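Local atomic coordinates of Alpha/beta hydrolase (Xanthomonas campestris pv. campestris, PDB entry 2QJW), a protein that is probably a hydrolase of the alpha/beta superfamily, built on a parallel beta-sheet flanked by helices, with a natural substrate that is not known. Residues A69-G74 with L93-R98; I87-S92 with L100-P105. All coordinates share one frame; numbering follows the deposited sequence.

Contact 1. Residues A69-G74 with L93-R98; sequences AATEKG and LQVPTR
T71, in the last turn of helix 56-71, reaches V95 and P96 with a single side chain, and its three side-chain atoms divide the work. T71 CB starts the approach, 4.1 Å from V95 CG2 in the valine conformer described, on a bond that already points at the loop 93-98. T71 OG1 sits between the backbone N and the carbonyl carbon (chi1 62°) and turns its polarity back into its own helix, hydrogen-bonding to R68 O; toward the loop it makes only packing contact, 3.6 Å from V95 CG2. The methyl T71 CG2, anti to the carbonyl carbon, goes furthest across: it meets V95 CG2 tip to tip and lies 3.3 Å from P96 O. The proline ring stands beside this methyl, P96 CD being 4.3 Å from T71 CG2, at the exposed margin. V95 also packs on A67 and R68 of the same helix, while T97 OG1 braces the loop from within through a hydrogen bond to V95 O, donated from above the carbonyl plane. No hydrogen bond joins 69-74 to 93-98: across this contact the threonine contributes its methyl, while its hydroxyl is bonded within the helix, leaving shape and van der Waals contact to join them.

Contact 2. Residues I87-S92 with L100-P105; sequences IAAQVS and LFLMVP
L100 lays its two methyls along one side of the helix at A88 and A89, one to each alanine, and in the conformer described forms the tight part of this contact. With CG anti to the backbone N (chi1 -172°), its side chain extends from strand 99-103 toward helix 83-92. L100 CD1 lies 3.8 Å from A88 CB and equally near that residue's carbonyl group, while L100 CD2 rests 3.9 Å from A89 CA. Small alanines let the leucine come right up to the helix main chain. Two residues along the strand, L102 points the same way but packs more loosely: L102 CD2 is 4.5 Å from A88 CB and L102 CD1 4.4 Å from A89 CB. S92 OG adds a glancing touch to L100 CD2; that hydroxyl bonds A89 O, in the carbonyl plane and on a lone pair, and also A118 N. The looser side does not face solvent, since all five touching residues are buried. Helix and strand run nearly antiparallel, at 155°, with axes 8.9 Å apart, as in the beta-alpha-beta unit of strand 76-81, helix 83-92 and strand 99-103. Around them, L78 touches both A88 and L100, and F101, on the other face of the sheet, meets F169 of helix 162-174.

The two contacts show how packing changes from the margin of an alpha/beta fold to its centre. Contact 2 is wholly buried and joins a helix to the strand that follows it; contact 1 is partly exposed and sets the end of helix 56-71 against the loop linking those same two elements. Their segments alternate along the chain, and the centres lie about 14 Å apart. At their junction T97 OG1 packs 3.3 Å from S92 CA. Neither is held by a hydrogen bond between its segments, yet the chemistry differs: leucines against alanines inside, a threonine methyl against valine and a proline carbonyl outside. In contact 2, A88 lies near, without touching, what is probably the nucleophile elbow.

Contact 1. Residues A69-G74 with L93-R98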
loop_
_atom_site.group_PDB
_atom_site.type_symbol
_atom_site.label_atom_id
_atom_site.label_comp_id
_atom_site.label_asym_id
_atom_site.label_seq_id
_atom_site.Cartn_x
_atom_site.Cartn_y
_atom_site.Cartn_z
ATOM N N ALA A 69 -3.678 -26.845 14.521
ATOM C CA ALA A 69 -2.490 -27.659 14.712
ATOM C C ALA A 69 -1.225 -26.810 14.790
ATOM O O ALA A 69 -0.314 -27.032 15.605
ATOM C CB ALA A 69 -2.365 -28.709 13.557
ATOM N N ALA A 70 -1.140 -25.834 13.898
ATOM C CA ALA A 70 -0.012 -24.980 13.845
ATOM C C ALA A 70 0.126 -24.108 15.101
ATOM O O ALA A 70 1.228 -23.863 15.568
ATOM C CB ALA A 70 -0.042 -24.069 12.539
ATOM N N THR A 71 -0.993 -23.644 15.627
ATOM C CA THR A 71 -0.948 -22.767 16.818
ATOM C C THR A 71 -0.522 -23.576 18.029
ATOM O O THR A 71 -0.118 -22.975 19.003
ATOM C CB THR A 71 -2.252 -22.033 17.138
ATOM O OG1 THR A 71 -3.265 -22.998 17.427
ATOM C CG2 THR A 71 -2.609 -21.069 15.949
ATOM N N GLU A 72 -0.564 -24.910 17.965
ATOM C CA GLU A 72 -0.075 -25.744 19.096
ATOM C C GLU A 72 1.428 -25.912 19.045
ATOM O O GLU A 72 2.021 -26.579 19.919
ATOM C CB GLU A 72 -0.840 -27.097 19.130
ATOM C CG GLU A 72 -2.297 -26.865 19.408
ATOM C CD GLU A 72 -3.227 -28.012 19.190
ATOM O OE1 GLU A 72 -2.734 -29.132 18.980
ATOM O OE2 GLU A 72 -4.471 -27.755 19.269
ATOM N N LYS A 73 2.098 -25.317 18.072
ATOM C CA LYS A 73 3.530 -25.315 17.908
ATOM C C LYS A 73 4.135 -23.910 17.989
ATOM O O LYS A 73 5.316 -23.766 18.310
ATOM C CB LYS A 73 3.912 -25.948 16.554
ATOM C CG LYS A 73 3.538 -27.435 16.413
ATOM C CD LYS A 73 4.154 -28.075 15.168
ATOM N N GLY A 74 3.340 -22.861 17.770
ATOM C CA GLY A 74 3.886 -21.526 17.741
ATOM C C GLY A 74 2.993 -20.560 16.973
ATOM O O GLY A 74 1.872 -20.939 16.629
ATOM N N LEU A 93 -10.933 -15.837 13.335
ATOM C CA LEU A 93 -11.994 -15.658 14.324
ATOM C C LEU A 93 -12.091 -16.857 15.264
ATOM O O LEU A 93 -12.678 -16.711 16.350
ATOM C CB LEU A 93 -13.350 -15.480 13.653
ATOM C CG LEU A 93 -13.642 -14.380 12.577
ATOM C CD1 LEU A 93 -14.955 -14.642 11.811
ATOM C CD2 LEU A 93 -13.675 -13.075 13.229
ATOM N N GLN A 94 -11.483 -17.980 14.867
ATOM C CA GLN A 94 -11.574 -19.254 15.595
ATOM C C GLN A 94 -10.303 -19.822 16.187
ATOM O O GLN A 94 -10.385 -20.780 16.960
ATOM C CB GLN A 94 -12.165 -20.275 14.593
ATOM C CG GLN A 94 -13.585 -19.920 14.229
ATOM C CD GLN A 94 -14.364 -21.105 13.639
ATOM O OE1 GLN A 94 -14.879 -21.025 12.540
ATOM N NE2 GLN A 94 -14.405 -22.215 14.371
ATOM N N VAL A 95 -9.147 -19.276 15.808
ATOM C CA VAL A 95 -7.859 -19.694 16.277
ATOM C C VAL A 95 -7.027 -18.440 16.623
ATOM O O VAL A 95 -7.247 -17.387 16.047
ATOM C CB VAL A 95 -7.123 -20.599 15.209
ATOM C CG1 VAL A 95 -6.413 -19.773 14.127
ATOM C CG2 VAL A 95 -6.141 -21.525 15.874
ATOM N N PRO A 96 -6.105 -18.512 17.579
ATOM C CA PRO A 96 -5.305 -17.281 17.809
ATOM C C PRO A 96 -4.354 -17.102 16.625
ATOM O O PRO A 96 -3.513 -17.961 16.353
ATOM C CB PRO A 96 -4.607 -17.538 19.129
ATOM C CG PRO A 96 -4.611 -18.990 19.322
ATOM C CD PRO A 96 -5.746 -19.571 18.560
ATOM N N THR A 97 -4.518 -15.975 15.949
ATOM C CA THR A 97 -3.818 -15.666 14.716
ATOM C C THR A 97 -2.963 -14.453 14.948
ATOM O O THR A 97 -3.416 -13.484 15.517
ATOM C CB THR A 97 -4.879 -15.435 13.624
ATOM O OG1 THR A 97 -5.698 -16.600 13.516
ATOM C CG2 THR A 97 -4.226 -15.117 12.263
ATOM N N ARG A 98 -1.698 -14.530 14.529
ATOM C CA ARG A 98 -0.741 -13.484 14.733
ATOM C C ARG A 98 -1.015 -12.248 13.865
ATOM O O ARG A 98 -0.846 -11.121 14.271
ATOM C CB ARG A 98 0.704 -13.987 14.481
ATOM C CG ARG A 98 1.760 -12.974 14.735
ATOM C CD ARG A 98 1.809 -12.472 16.157
ATOM N NE ARG A 98 2.681 -11.345 16.365
ATOM C CZ ARG A 98 2.374 -10.076 16.269
ATOM N NH1 ARG A 98 1.181 -9.656 15.883
ATOM N NH2 ARG A 98 3.301 -9.168 16.522
#

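Contact 2. Residues I87-S92 with L100-P105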
loop_
_atom_site.group_PDB
_atom_site.type_symbol
_atom_site.label_atom_id
_atom_site.label_comp_id
_atom_site.label_asym_id
_atom_site.label_seq_id
_atom_site.Cartn_x
_atom_site.Cartn_y
_atom_site.Cartn_z
ATOM N N ILE A 87 -11.490 -17.439 3.556
ATOM C CA ILE A 87 -11.436 -18.449 4.636
ATOM C C ILE A 87 -10.341 -18.150 5.683
ATOM O O ILE A 87 -10.496 -18.452 6.862
ATOM C CB ILE A 87 -11.327 -19.892 4.100
ATOM C CG1 ILE A 87 -10.061 -20.134 3.287
ATOM C CG2 ILE A 87 -12.596 -20.231 3.302
ATOM C CD1 ILE A 87 -9.797 -21.619 3.019
ATOM N N ALA A 88 -9.249 -17.502 5.267
ATOM C CA ALA A 88 -8.203 -17.116 6.209
ATOM C C ALA A 88 -8.780 -16.165 7.211
ATOM O O ALA A 88 -8.600 -16.275 8.412
ATOM C CB ALA A 88 -6.995 -16.506 5.438
ATOM N N ALA A 89 -9.522 -15.171 6.730
ATOM C CA ALA A 89 -10.144 -14.220 7.613
ATOM C C ALA A 89 -11.141 -14.865 8.578
ATOM O O ALA A 89 -11.070 -14.632 9.757
ATOM C CB ALA A 89 -10.794 -13.084 6.772
ATOM N N GLN A 90 -11.992 -15.718 8.085
ATOM C CA GLN A 90 -12.990 -16.367 8.941
ATOM C C GLN A 90 -12.292 -17.258 10.002
ATOM O O GLN A 90 -12.684 -17.219 11.176
ATOM C CB GLN A 90 -14.015 -17.182 8.142
ATOM C CG GLN A 90 -14.832 -16.386 7.165
ATOM C CD GLN A 90 -15.744 -15.365 7.829
ATOM O OE1 GLN A 90 -16.024 -15.415 9.020
ATOM N NE2 GLN A 90 -16.216 -14.443 7.049
ATOM N N VAL A 91 -11.236 -17.959 9.582
ATOM C CA VAL A 91 -10.521 -18.846 10.495
ATOM C C VAL A 91 -9.815 -18.065 11.572
ATOM O O VAL A 91 -9.704 -18.549 12.698
ATOM C CB VAL A 91 -9.585 -19.825 9.721
ATOM C CG1 VAL A 91 -8.567 -20.547 10.667
ATOM C CG2 VAL A 91 -10.473 -20.805 8.945
ATOM N N SER A 92 -9.369 -16.818 11.307
ATOM C CA SER A 92 -8.714 -16.041 12.344
ATOM C C SER A 92 -9.622 -15.766 13.558
ATOM O O SER A 92 -9.111 -15.472 14.618
ATOM C CB SER A 92 -8.197 -14.693 11.822
ATOM O OG SER A 92 -9.241 -13.783 11.509
ATOM N N LEU A 100 -2.808 -11.283 9.526
ATOM C CA LEU A 100 -3.596 -11.710 8.383
ATOM C C LEU A 100 -3.217 -10.936 7.127
ATOM O O LEU A 100 -3.255 -9.696 7.138
ATOM C CB LEU A 100 -5.049 -11.449 8.717
ATOM C CG LEU A 100 -6.163 -11.950 7.822
ATOM C CD1 LEU A 100 -6.116 -13.531 7.644
ATOM C CD2 LEU A 100 -7.520 -11.460 8.369
ATOM N N PHE A 101 -2.913 -11.654 6.036
ATOM C CA PHE A 101 -2.546 -11.053 4.764
ATOM C C PHE A 101 -3.566 -11.477 3.715
ATOM O O PHE A 101 -3.704 -12.676 3.425
ATOM C CB PHE A 101 -1.140 -11.417 4.297
ATOM C CG PHE A 101 -0.750 -10.725 3.051
ATOM C CD1 PHE A 101 -0.447 -9.406 3.076
ATOM C CD2 PHE A 101 -0.708 -11.396 1.864
ATOM C CE1 PHE A 101 -0.051 -8.755 1.904
ATOM C CE2 PHE A 101 -0.351 -10.743 0.690
ATOM C CZ PHE A 101 -0.029 -9.418 0.702
ATOM N N LEU A 102 -4.280 -10.508 3.171
ATOM C CA LEU A 102 -5.389 -10.825 2.263
ATOM C C LEU A 102 -5.209 -10.194 0.926
ATOM O O LEU A 102 -5.161 -8.995 0.796
ATOM C CB LEU A 102 -6.668 -10.299 2.853
ATOM C CG LEU A 102 -7.026 -10.621 4.303
ATOM C CD1 LEU A 102 -8.365 -9.998 4.798
ATOM C CD2 LEU A 102 -7.090 -12.143 4.485
HETATM N N MSE A 103 -5.105 -11.015 -0.115
HETATM C CA MSE A 103 -5.112 -10.554 -1.521
HETATM C C MSE A 103 -6.556 -10.674 -2.043
HETATM O O MSE A 103 -7.191 -11.706 -1.862
HETATM C CB MSE A 103 -4.160 -11.307 -2.394
HETATM C CG MSE A 103 -2.698 -11.231 -1.904
HETATM SE SE MSE A 103 -1.442 -12.190 -2.937
HETATM C CE MSE A 103 -1.992 -13.887 -2.358
ATOM N N VAL A 104 -7.037 -9.596 -2.664
ATOM C CA VAL A 104 -8.392 -9.517 -3.313
ATOM C C VAL A 104 -9.452 -10.282 -2.500
ATOM O O VAL A 104 -10.081 -11.204 -2.997
ATOM C CB VAL A 104 -8.355 -9.897 -4.838
ATOM C CG1 VAL A 104 -7.626 -8.783 -5.602
ATOM C CG2 VAL A 104 -7.709 -11.214 -5.092
ATOM N N PRO A 105 -9.670 -9.885 -1.233
ATOM C CA PRO A 105 -10.663 -10.566 -0.398
ATOM C C PRO A 105 -12.101 -10.242 -0.798
ATOM O O PRO A 105 -12.411 -9.085 -0.934
ATOM C CB PRO A 105 -10.352 -10.007 1.008
ATOM C CG PRO A 105 -9.864 -8.685 0.797
ATOM C CD PRO A 105 -9.050 -8.764 -0.495
#